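PDB 3S6F: N-acetyltransferase domain-containing protein from Deinococcus radiodurans, which probably transfers an acetyl group from acetyl-coenzyme A to an amine, as GNAT-family enzymes do, and binds coenzyme A and calcium. Local coordinates for residues 10-15 and 49-54; 22-27 and 58-63; 77-82 and 92-97. All blocks are in the same frame, centred on the assembly; numbering follows the deposited sequence. Where two conformers were deposited one is given.

Interaction 1: 10-15 and 49-54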
loop_
_atom_site.group_PDB
_atom_site.type_symbol
_atom_site.label_atom_id
_atom_site.label_comp_id
_atom_site.label_asym_id
_atom_site.label_seq_id
_atom_site.Cartn_x
_atom_site.Cartn_y
_atom_site.Cartn_z
ATOM N N ILE A 10 -23.270 16.836 4.582
ATOM C CA ILE A 10 -22.035 16.341 3.953
ATOM C C ILE A 10 -22.451 15.260 3.014
ATOM O O ILE A 10 -23.251 14.367 3.372
ATOM C CB ILE A 10 -21.054 15.800 4.999
ATOM C CG1 ILE A 10 -20.559 16.936 5.911
ATOM C CG2 ILE A 10 -19.879 15.083 4.320
ATOM C CD1 ILE A 10 -20.015 18.162 5.153
ATOM N N GLN A 11 -21.913 15.335 1.806
ATOM C CA GLN A 11 -22.087 14.327 0.794
ATOM C C GLN A 11 -20.777 13.645 0.480
ATOM O O GLN A 11 -19.722 14.256 0.565
ATOM C CB GLN A 11 -22.668 14.971 -0.452
ATOM C CG GLN A 11 -24.127 15.491 -0.192
ATOM C CD GLN A 11 -24.889 15.713 -1.476
ATOM O OE1 GLN A 11 -24.869 16.813 -2.035
ATOM N NE2 GLN A 11 -25.514 14.657 -1.985
ATOM N N PHE A 12 -20.858 12.398 0.052
ATOM C CA PHE A 12 -19.671 11.594 -0.247
ATOM C C PHE A 12 -19.663 11.208 -1.704
ATOM O O PHE A 12 -20.722 10.954 -2.313
ATOM C CB PHE A 12 -19.681 10.320 0.602
ATOM C CG PHE A 12 -19.638 10.584 2.055
ATOM C CD1 PHE A 12 -20.800 10.762 2.786
ATOM C CD2 PHE A 12 -18.428 10.624 2.737
ATOM C CE1 PHE A 12 -20.772 10.995 4.122
ATOM C CE2 PHE A 12 -18.384 10.863 4.079
ATOM C CZ PHE A 12 -19.561 11.060 4.796
ATOM N N GLN A 13 -18.464 11.108 -2.278
ATOM C CA GLN A 13 -18.304 10.615 -3.626
ATOM C C GLN A 13 -16.958 9.919 -3.767
ATOM O O GLN A 13 -16.041 10.155 -2.985
ATOM C CB GLN A 13 -18.511 11.693 -4.693
ATOM C CG GLN A 13 -17.473 12.757 -4.717
ATOM C CD GLN A 13 -17.829 13.817 -5.704
ATOM O OE1 GLN A 13 -18.747 14.606 -5.456
ATOM N NE2 GLN A 13 -17.137 13.848 -6.818
ATOM N N THR A 14 -16.866 9.091 -4.803
ATOM C CA THR A 14 -15.711 8.257 -5.057
ATOM C C THR A 14 -15.116 8.495 -6.440
ATOM O O THR A 14 -14.347 7.678 -6.947
ATOM C CB THR A 14 -16.084 6.775 -4.872
ATOM O OG1 THR A 14 -17.111 6.449 -5.815
ATOM C CG2 THR A 14 -16.568 6.489 -3.463
ATOM N N THR A 15 -15.460 9.633 -7.048
ATOM C CA THR A 15 -14.889 10.074 -8.304
ATOM C C THR A 15 -14.458 11.531 -8.150
ATOM O O THR A 15 -14.824 12.202 -7.189
ATOM C CB THR A 15 -15.868 10.009 -9.471
ATOM O OG1 THR A 15 -16.720 11.147 -9.429
ATOM C CG2 THR A 15 -16.615 8.682 -9.531
ATOM N N VAL A 49 -8.784 3.551 -5.345
ATOM C CA VAL A 49 -10.086 4.057 -4.929
ATOM C C VAL A 49 -9.841 5.178 -3.938
ATOM O O VAL A 49 -8.767 5.288 -3.315
ATOM C CB VAL A 49 -11.005 2.963 -4.308
ATOM C CG1 VAL A 49 -11.337 1.839 -5.306
ATOM C CG2 VAL A 49 -10.413 2.427 -3.006
ATOM N N PHE A 50 -10.856 5.992 -3.739
ATOM C CA PHE A 50 -10.819 7.066 -2.746
ATOM C C PHE A 50 -12.234 7.446 -2.379
ATOM O O PHE A 50 -13.180 7.106 -3.103
ATOM C CB PHE A 50 -10.016 8.289 -3.245
ATOM C CG PHE A 50 -10.600 8.908 -4.465
ATOM C CD1 PHE A 50 -11.613 9.858 -4.387
ATOM C CD2 PHE A 50 -10.153 8.538 -5.724
ATOM C CE1 PHE A 50 -12.154 10.419 -5.524
ATOM C CE2 PHE A 50 -10.707 9.108 -6.856
ATOM C CZ PHE A 50 -11.706 10.047 -6.749
ATOM N N VAL A 51 -12.369 8.164 -1.259
ATOM C CA VAL A 51 -13.652 8.722 -0.844
ATOM C C VAL A 51 -13.442 10.178 -0.439
ATOM O O VAL A 51 -12.490 10.463 0.278
ATOM C CB VAL A 51 -14.320 7.943 0.314
ATOM C CG1 VAL A 51 -15.751 8.440 0.563
ATOM C CG2 VAL A 51 -14.328 6.430 0.051
ATOM N N LEU A 52 -14.294 11.058 -0.929
ATOM C CA LEU A 52 -14.331 12.467 -0.582
ATOM C C LEU A 52 -15.596 12.796 0.184
ATOM O O LEU A 52 -16.668 12.315 -0.173
ATOM C CB LEU A 52 -14.330 13.337 -1.865
ATOM C CG LEU A 52 -13.275 13.008 -2.915
ATOM C CD1 LEU A 52 -13.375 13.945 -4.113
ATOM C CD2 LEU A 52 -11.855 13.055 -2.316
ATOM N N ALA A 53 -15.457 13.675 1.170
ATOM C CA ALA A 53 -16.562 14.265 1.921
ATOM C C ALA A 53 -16.612 15.739 1.569
ATOM O O ALA A 53 -15.594 16.417 1.675
ATOM C CB ALA A 53 -16.338 14.085 3.417
ATOM N N ARG A 54 -17.771 16.201 1.097
ATOM C CA ARG A 54 -17.929 17.550 0.550
ATOM C C ARG A 54 -19.081 18.280 1.234
ATOM O O ARG A 54 -20.129 17.700 1.491
ATOM C CB ARG A 54 -18.214 17.493 -0.958
ATOM C CG ARG A 54 -17.125 16.750 -1.729
ATOM C CD ARG A 54 -17.398 16.720 -3.224
ATOM N NE ARG A 54 -17.181 18.001 -3.858
ATOM C CZ ARG A 54 -17.457 18.279 -5.114
ATOM N NH1 ARG A 54 -18.091 17.417 -5.874
ATOM N NH2 ARG A 54 -17.123 19.448 -5.593
HETATM O O HOH W 1 -12.660 5.612 -6.167
#
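Strand 11-13, an outermost strand within this chain of the mixed GNAT sheet, runs antiparallel to strand 49-54, their axes 4.7 Å apart at closest approach, with Gln-11 facing Arg-54 and Gln-13 facing Leu-52 in hydrogen-bonded pairs and Phe-12 facing Ala-53 in the non-hydrogen-bonded pair between them. Two backbone bonds close each hydrogen-bonded pair, such as Leu-52 N to Gln-13 O at 2.8 Å. Past strand 11-13 a water carries the connection on, accepting from Phe-50 N and donating to Thr-14 O.

On the face that bears Gln-13 and Arg-54, CG of Gln-13 takes the crowded position between backbone N and carbonyl carbon (chi1 68°). The extended glutamine crosses the arginine obliquely, and its OE1 accepts from Arg-54 NH1 at 2.9 Å. OE1 lies at the edge of the guanidinium, in its plane, whereas NH1 stands above the plane of the amide; the two planes are 77° apart. Gln-13 NE2 bonds to Thr-15 O at 2.9 Å and to Glu-17 O. On the other face the small Ala-53 lets the ring of Phe-12 lie close, CE2 3.9 Å from Ala-53 CB, and Ile-10 CG2 rests over the rim of one ring face.

Arg-54 NH2 bonds to Gly-18 O and Gly-58 O, neutral acceptors that would probably share its charge, while bonds at both ends of the Gln-13 amide fix its rotation.

Interaction 2: 22-27 and 58-63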
loop_
_atom_site.group_PDB
_atom_site.type_symbol
_atom_site.label_atom_id
_atom_site.label_comp_id
_atom_site.label_asym_id
_atom_site.label_seq_id
_atom_site.Cartn_x
_atom_site.Cartn_y
_atom_site.Cartn_z
ATOM N N ALA A 22 -9.287 23.742 -6.921
ATOM C CA ALA A 22 -9.759 24.832 -6.052
ATOM C C ALA A 22 -10.626 24.372 -4.906
ATOM O O ALA A 22 -10.840 25.148 -3.986
ATOM C CB ALA A 22 -10.518 25.903 -6.840
ATOM N N GLN A 23 -11.175 23.166 -4.986
ATOM C CA GLN A 23 -12.001 22.557 -3.961
ATOM C C GLN A 23 -11.237 21.571 -3.076
ATOM O O GLN A 23 -11.807 21.022 -2.153
ATOM C CB GLN A 23 -13.202 21.867 -4.581
ATOM C CG GLN A 23 -14.145 22.902 -5.216
ATOM C CD GLN A 23 -15.236 22.325 -6.045
ATOM O OE1 GLN A 23 -14.998 21.385 -6.791
ATOM N NE2 GLN A 23 -16.429 22.926 -5.987
ATOM N N LEU A 24 -9.942 21.403 -3.317
ATOM C CA LEU A 24 -9.062 20.479 -2.603
ATOM C C LEU A 24 -8.031 21.214 -1.752
ATOM O O LEU A 24 -7.079 20.604 -1.291
ATOM C CB LEU A 24 -8.378 19.522 -3.601
ATOM C CG LEU A 24 -9.289 18.434 -4.153
ATOM C CD1 LEU A 24 -8.613 17.765 -5.349
ATOM C CD2 LEU A 24 -9.620 17.382 -3.123
ATOM N N GLY A 25 -8.216 22.502 -1.504
ATOM C CA GLY A 25 -7.377 23.211 -0.588
ATOM C C GLY A 25 -7.683 22.896 0.864
ATOM O O GLY A 25 -8.773 22.421 1.209
ATOM N N GLY A 26 -6.709 23.165 1.741
ATOM C CA GLY A 26 -6.874 23.007 3.181
ATOM C C GLY A 26 -6.405 21.718 3.818
ATOM O O GLY A 26 -6.658 21.519 4.999
ATOM N N PHE A 27 -5.763 20.843 3.043
ATOM C CA PHE A 27 -5.258 19.572 3.543
ATOM C C PHE A 27 -3.777 19.675 3.852
ATOM O O PHE A 27 -3.130 20.720 3.676
ATOM C CB PHE A 27 -5.619 18.460 2.565
ATOM C CG PHE A 27 -7.080 18.195 2.540
ATOM C CD1 PHE A 27 -7.696 17.582 3.619
ATOM C CD2 PHE A 27 -7.872 18.594 1.483
ATOM C CE1 PHE A 27 -9.059 17.382 3.641
ATOM C CE2 PHE A 27 -9.237 18.352 1.499
ATOM C CZ PHE A 27 -9.820 17.756 2.594
ATOM N N GLY A 58 -19.313 22.352 -2.530
ATOM C CA GLY A 58 -18.375 21.559 -3.270
ATOM C C GLY A 58 -16.990 21.474 -2.664
ATOM O O GLY A 58 -16.180 20.676 -3.147
ATOM N N GLN A 59 -16.695 22.251 -1.610
ATOM C CA GLN A 59 -15.412 22.093 -0.941
ATOM C C GLN A 59 -15.278 20.688 -0.399
ATOM O O GLN A 59 -16.190 20.171 0.233
ATOM C CB GLN A 59 -15.286 23.065 0.224
ATOM C CG GLN A 59 -14.037 22.928 1.138
ATOM C CD GLN A 59 -12.715 23.251 0.469
ATOM O OE1 GLN A 59 -12.617 24.278 -0.244
ATOM N NE2 GLN A 59 -11.658 22.402 0.713
ATOM N N VAL A 60 -14.103 20.092 -0.588
ATOM C CA VAL A 60 -13.772 18.815 0.008
ATOM C C VAL A 60 -13.247 19.072 1.426
ATOM O O VAL A 60 -12.254 19.782 1.598
ATOM C CB VAL A 60 -12.739 18.036 -0.831
ATOM C CG1 VAL A 60 -12.379 16.699 -0.138
ATOM C CG2 VAL A 60 -13.298 17.787 -2.260
ATOM N N ILE A 61 -13.887 18.529 2.451
ATOM C CA ILE A 61 -13.420 18.759 3.806
ATOM C C ILE A 61 -12.861 17.500 4.469
ATOM O O ILE A 61 -12.310 17.575 5.556
ATOM C CB ILE A 61 -14.438 19.520 4.700
ATOM C CG1 ILE A 61 -15.749 18.747 4.809
ATOM C CG2 ILE A 61 -14.686 20.956 4.180
ATOM C CD1 ILE A 61 -15.713 17.445 5.622
ATOM N N GLY A 62 -12.930 16.353 3.774
ATOM C CA GLY A 62 -12.252 15.146 4.246
ATOM C C GLY A 62 -11.997 14.258 3.085
ATOM O O GLY A 62 -12.785 14.250 2.121
ATOM N N PHE A 63 -10.934 13.449 3.157
ATOM C CA PHE A 63 -10.675 12.470 2.100
ATOM C C PHE A 63 -9.905 11.326 2.670
ATOM O O PHE A 63 -9.248 11.410 3.715
ATOM C CB PHE A 63 -9.934 13.071 0.883
ATOM C CG PHE A 63 -8.454 13.275 1.097
ATOM C CD1 PHE A 63 -7.969 14.372 1.749
ATOM C CD2 PHE A 63 -7.573 12.301 0.671
ATOM C CE1 PHE A 63 -6.616 14.511 1.970
ATOM C CE2 PHE A 63 -6.219 12.465 0.855
ATOM C CZ PHE A 63 -5.749 13.544 1.533
HETATM O O HOH W 2 -10.277 24.680 -1.345
#
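Phe-27 and Phe-63 form a T-shaped (edge-to-face) pair where the loop after the first strand of this GNAT fold packs on strand 60-68, next to a classic beta bulge in which Ile-61 and Gly-62 both face Ala-53. The ring planes stand at 87° with centroids 4.9 Å apart. Phe-63 CD1 lies over the centre of the Phe-27 face, and the two side chains slide past each other in opposite directions. Phe-27, its CG anti to the carbonyl carbon (chi1 -69°), points across to the strand; its rim meets the bulge, CZ coming 3.6 Å from Gly-62 N, near the ring plane.

Val-60 crosses Phe-27 at about a right angle and offers CG1 to CZ at 3.9 Å, while its other methyl, CG2, lies side by side with CD2 of Leu-24. A branched residue thus serves both neighbours. Helix 37-46 adds Leu-40 against both rings and Trp-41 and Leu-44 against Leu-24.

At the other end backbone and glutamine amides make the polar links. Val-60 N donates to Gln-23 O at 2.9 Å, and the extended Gln-23 side chain packs on Gly-58, its CD 3.5 Å from Gly-58 O; any CB on Gly-58 would clash with Gln-23 NE2 and, at this positive phi, press on the preceding carbonyl oxygen. Gln-23 OE1 itself accepts from Thr-20 N.

Gln-59, bent at chi2, turns its amide back over the loop: NE2 donates to Val-60 O and weakly to Gly-25 O, and OE1 accepts at 2.6 Å from a water that also donates to Ala-22 O.

Interaction 3: 77-82 and 92-97; sequences PLLEVQ and SELMRR. With COA (coenzyme A), chain B.
Leu-79 and Val-81 meet Leu-94 and selenomethionine Met-95 through aliphatic atoms, and the flat groups of helix 92-97 belong to a salt-bridge network: the Arg-96 guanidinium has Ser-92 O over the centre of one face and Glu-93 OE1 in plane at its edge, while Arg-97 has Glu-93 CG at its edge and also makes a cation-pi contact with Phe-12. Arg-96 NH2 donates to Glu-93 OE1 at 2.8 Å. Arg-97 NE donates to the anti lone pair of Glu-93 OE2, which lies 27° out of the Arg-97 guanidinium plane. One carboxylate thus pairs with two arginines.

Across the contact, Leu-79 does most of the packing. Its CG is anti to the backbone N (chi1 170°), and chi2 (69°) then directs CD1 to 4.0 Å from Leu-94 CB and CD2 to 3.9 Å from Met-95 CG; CD2 also touches the coenzyme methyl CDP. Val-81 CG2 meets Leu-94 CD1 at 3.9 Å. An alanine in place of Leu-79 would probably open a gap between strand, helix and pantetheine, leaving Leu-94, Met-95 and the CDP methyl without this neighbour.

The strand backbone also bonds to the cofactor: coenzyme A N4P donates to Leu-79 O at 2.9 Å and Val-81 N to O9P, as a neighbouring strand would. Ser-92 grips phosphate oxygen O1A with both its N and its OG, the latter at 2.6 Å; Gly-89 and Gly-91 supply further backbone donors. Pantetheine lying strand-like along 79-81, with pyrophosphate at the start of helix 90-102, is the hallmark of the acetyl-CoA site in the GNAT beta-alpha-beta unit.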
loop_
_atom_site.group_PDB
_atom_site.type_symbol
_atom_site.label_atom_id
_atom_site.label_comp_id
_atom_site.label_asym_id
_atom_site.label_seq_id
_atom_site.Cartn_x
_atom_site.Cartn_y
_atom_site.Cartn_z
ATOM N N PRO A 77 -2.776 5.239 2.175
ATOM C CA PRO A 77 -1.717 6.197 2.471
ATOM C C PRO A 77 -2.123 7.403 3.294
ATOM O O PRO A 77 -1.344 7.864 4.128
ATOM C CB PRO A 77 -1.226 6.619 1.062
ATOM C CG PRO A 77 -1.604 5.473 0.166
ATOM C CD PRO A 77 -2.930 5.019 0.723
ATOM N N LEU A 78 -3.284 7.967 2.979
ATOM C CA LEU A 78 -3.721 9.264 3.507
ATOM C C LEU A 78 -5.149 9.215 3.984
ATOM O O LEU A 78 -6.029 8.703 3.284
ATOM C CB LEU A 78 -3.598 10.353 2.438
ATOM C CG LEU A 78 -2.234 10.597 1.800
ATOM C CD1 LEU A 78 -2.397 11.512 0.578
ATOM C CD2 LEU A 78 -1.218 11.156 2.813
ATOM N N LEU A 79 -5.396 9.813 5.141
ATOM C CA LEU A 79 -6.722 10.055 5.697
ATOM C C LEU A 79 -6.660 11.412 6.377
ATOM O O LEU A 79 -5.826 11.606 7.265
ATOM C CB LEU A 79 -7.101 8.970 6.708
ATOM C CG LEU A 79 -8.366 9.220 7.542
ATOM C CD1 LEU A 79 -9.625 9.135 6.680
ATOM C CD2 LEU A 79 -8.414 8.268 8.735
ATOM N N GLU A 80 -7.559 12.324 6.031
ATOM C CA GLU A 80 -7.547 13.606 6.701
ATOM C C GLU A 80 -8.915 14.240 6.634
ATOM O O GLU A 80 -9.605 14.236 5.624
ATOM C CB GLU A 80 -6.528 14.571 6.085
ATOM C CG GLU A 80 -6.304 15.831 6.904
ATOM C CD GLU A 80 -5.153 16.692 6.384
ATOM O OE1 GLU A 80 -4.618 16.381 5.293
ATOM O OE2 GLU A 80 -4.807 17.692 7.061
ATOM N N VAL A 81 -9.300 14.809 7.779
ATOM C CA VAL A 81 -10.486 15.643 7.927
ATOM C C VAL A 81 -9.999 17.007 8.367
ATOM O O VAL A 81 -9.165 17.124 9.260
ATOM C CB VAL A 81 -11.489 15.040 8.947
ATOM C CG1 VAL A 81 -12.622 15.996 9.275
ATOM C CG2 VAL A 81 -12.013 13.682 8.436
ATOM N N GLN A 82 -10.503 18.052 7.729
ATOM C CA GLN A 82 -10.074 19.413 8.085
ATOM C C GLN A 82 -10.466 19.707 9.526
ATOM O O GLN A 82 -11.513 19.278 9.995
ATOM C CB GLN A 82 -10.649 20.433 7.114
ATOM C CG GLN A 82 -10.047 20.188 5.730
ATOM C CD GLN A 82 -10.284 21.250 4.724
ATOM O OE1 GLN A 82 -10.895 22.253 5.034
ATOM N NE2 GLN A 82 -9.775 21.058 3.491
ATOM N N SER A 92 -13.962 8.229 10.778
ATOM C CA SER A 92 -14.394 6.839 10.865
ATOM C C SER A 92 -15.286 6.461 9.687
ATOM O O SER A 92 -15.159 5.361 9.132
ATOM C CB SER A 92 -15.120 6.603 12.172
ATOM O OG SER A 92 -14.234 6.755 13.282
ATOM N N GLU A 93 -16.176 7.359 9.303
ATOM C CA GLU A 93 -17.065 7.122 8.182
ATOM C C GLU A 93 -16.288 6.989 6.868
ATOM O O GLU A 93 -16.607 6.119 6.046
ATOM C CB GLU A 93 -18.117 8.223 8.111
ATOM C CG GLU A 93 -19.144 8.021 7.004
ATOM C CD GLU A 93 -20.078 6.863 7.178
ATOM O OE1 GLU A 93 -20.221 6.381 8.325
ATOM O OE2 GLU A 93 -20.657 6.421 6.180
ATOM N N LEU A 94 -15.302 7.868 6.659
ATOM C CA LEU A 94 -14.452 7.764 5.485
ATOM C C LEU A 94 -13.758 6.413 5.435
ATOM O O LEU A 94 -13.642 5.795 4.373
ATOM C CB LEU A 94 -13.452 8.912 5.472
ATOM C CG LEU A 94 -14.034 10.266 5.054
ATOM C CD1 LEU A 94 -13.039 11.391 5.405
ATOM C CD2 LEU A 94 -14.409 10.295 3.585
HETATM N N MSE A 95 -13.225 5.968 6.578
HETATM C CA MSE A 95 -12.582 4.663 6.624
HETATM C C MSE A 95 -13.551 3.524 6.278
HETATM O O MSE A 95 -13.229 2.632 5.483
HETATM C CB MSE A 95 -11.948 4.430 7.997
HETATM C CG MSE A 95 -10.669 5.167 8.237
HETATM SE SE MSE A 95 -9.210 4.593 7.092
HETATM C CE MSE A 95 -9.074 2.750 7.786
ATOM N N ARG A 96 -14.745 3.544 6.867
ATOM C CA ARG A 96 -15.703 2.500 6.524
ATOM C C ARG A 96 -16.017 2.531 5.018
ATOM O O ARG A 96 -16.097 1.484 4.360
ATOM C CB ARG A 96 -16.993 2.671 7.338
ATOM C CG ARG A 96 -16.891 2.296 8.808
ATOM C CD ARG A 96 -18.252 2.284 9.497
ATOM N NE ARG A 96 -18.771 3.613 9.663
ATOM C CZ ARG A 96 -18.502 4.392 10.715
ATOM N NH1 ARG A 96 -17.757 3.960 11.746
ATOM N NH2 ARG A 96 -19.021 5.605 10.711
ATOM N N ARG A 97 -16.201 3.729 4.463
ATOM C CA ARG A 97 -16.531 3.843 3.048
ATOM C C ARG A 97 -15.392 3.391 2.148
ATOM O O ARG A 97 -15.655 2.765 1.128
ATOM C CB ARG A 97 -16.981 5.258 2.725
ATOM C CG ARG A 97 -18.390 5.536 3.268
ATOM C CD ARG A 97 -18.756 6.990 3.129
ATOM N NE ARG A 97 -20.123 7.256 3.570
ATOM C CZ ARG A 97 -21.177 7.293 2.764
ATOM N NH1 ARG A 97 -21.076 7.105 1.458
ATOM N NH2 ARG A 97 -22.361 7.584 3.303
HETATM N N1A COA B . -4.519 11.974 19.182
HETATM C C2A COA B . -5.413 11.322 20.004
HETATM N N3A COA B . -6.642 10.896 19.554
HETATM C C4A COA B . -6.974 11.153 18.264
HETATM C C5A COA B . -6.102 11.836 17.423
HETATM C C6A COA B . -4.846 12.229 17.878
HETATM N N6A COA B . -3.961 12.851 17.089
HETATM N N7A COA B . -6.713 11.945 16.213
HETATM C C8A COA B . -7.929 11.364 16.302
HETATM N N9A COA B . -8.109 10.872 17.564
HETATM C C1B COA B . -9.263 10.129 18.066
HETATM C C2B COA B . -9.963 10.851 19.210
HETATM O O2B COA B . -10.456 9.846 20.040
HETATM C C3B COA B . -11.140 11.571 18.570
HETATM O O3B COA B . -12.211 11.838 19.457
HETATM P P3B COA B . -12.360 13.300 20.149
HETATM O O7A COA B . -11.092 13.525 20.934
HETATM O O8A COA B . -12.506 14.321 19.050
HETATM O O9A COA B . -13.590 13.193 21.018
HETATM C C4B COA B . -11.487 10.559 17.490
HETATM O O4B COA B . -10.245 10.010 17.066
HETATM C C5B COA B . -12.221 11.169 16.310
HETATM O O5B COA B . -12.798 10.127 15.543
HETATM P P1A COA B . -13.753 10.553 14.313
HETATM O O1A COA B . -14.298 9.274 13.783
HETATM O O2A COA B . -14.722 11.637 14.684
HETATM O O3A COA B . -12.658 11.064 13.271
HETATM P P2A COA B . -12.300 12.569 12.839
HETATM O O4A COA B . -12.076 13.401 14.044
HETATM O O5A COA B . -13.322 13.015 11.852
HETATM O O6A COA B . -10.954 12.273 12.048
HETATM C CBP COA B . -8.594 11.907 11.964
HETATM C CCP COA B . -9.894 11.539 12.660
HETATM C CDP COA B . -8.712 11.580 10.463
HETATM C CEP COA B . -7.449 11.065 12.571
HETATM C CAP COA B . -8.378 13.411 12.214
HETATM O OAP COA B . -8.023 13.653 13.563
HETATM C C9P COA B . -7.282 13.951 11.326
HETATM O O9P COA B . -7.555 14.361 10.093
HETATM N N8P COA B . -6.047 14.075 11.792
HETATM C C7P COA B . -4.956 14.590 10.973
HETATM C C6P COA B . -4.428 13.590 9.934
HETATM C C5P COA B . -4.213 12.243 10.562
HETATM O O5P COA B . -3.609 12.158 11.634
HETATM N N4P COA B . -4.699 11.198 9.876
HETATM C C3P COA B . -4.377 9.827 10.193
HETATM C C2P COA B . -3.392 9.321 9.140
HETATM S S1P COA B . -1.736 10.075 9.281
#

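From the N terminus, strand 11-13 in interaction 1 opens a loop that closes only at strand 49-54. Before it closes, residues 22-27 begin interaction 2, which closes at 58-63, so the two contacts cross rather than nest. They meet where strands 49-54 and 60-68 lie side by side in the sheet, and Arg-54 reaches toward Gln-23. Interaction 3 follows in series, a short connection from strand 73-81 to helix 90-102. Gln-82 ties it to interaction 2 through Ile-61 O and Gly-25 O, while Phe-12 and Val-51 of interaction 1 pack against its helix. Together they join the edge strand, the loop before helix 37-46 and the cofactor-binding unit round one sheet.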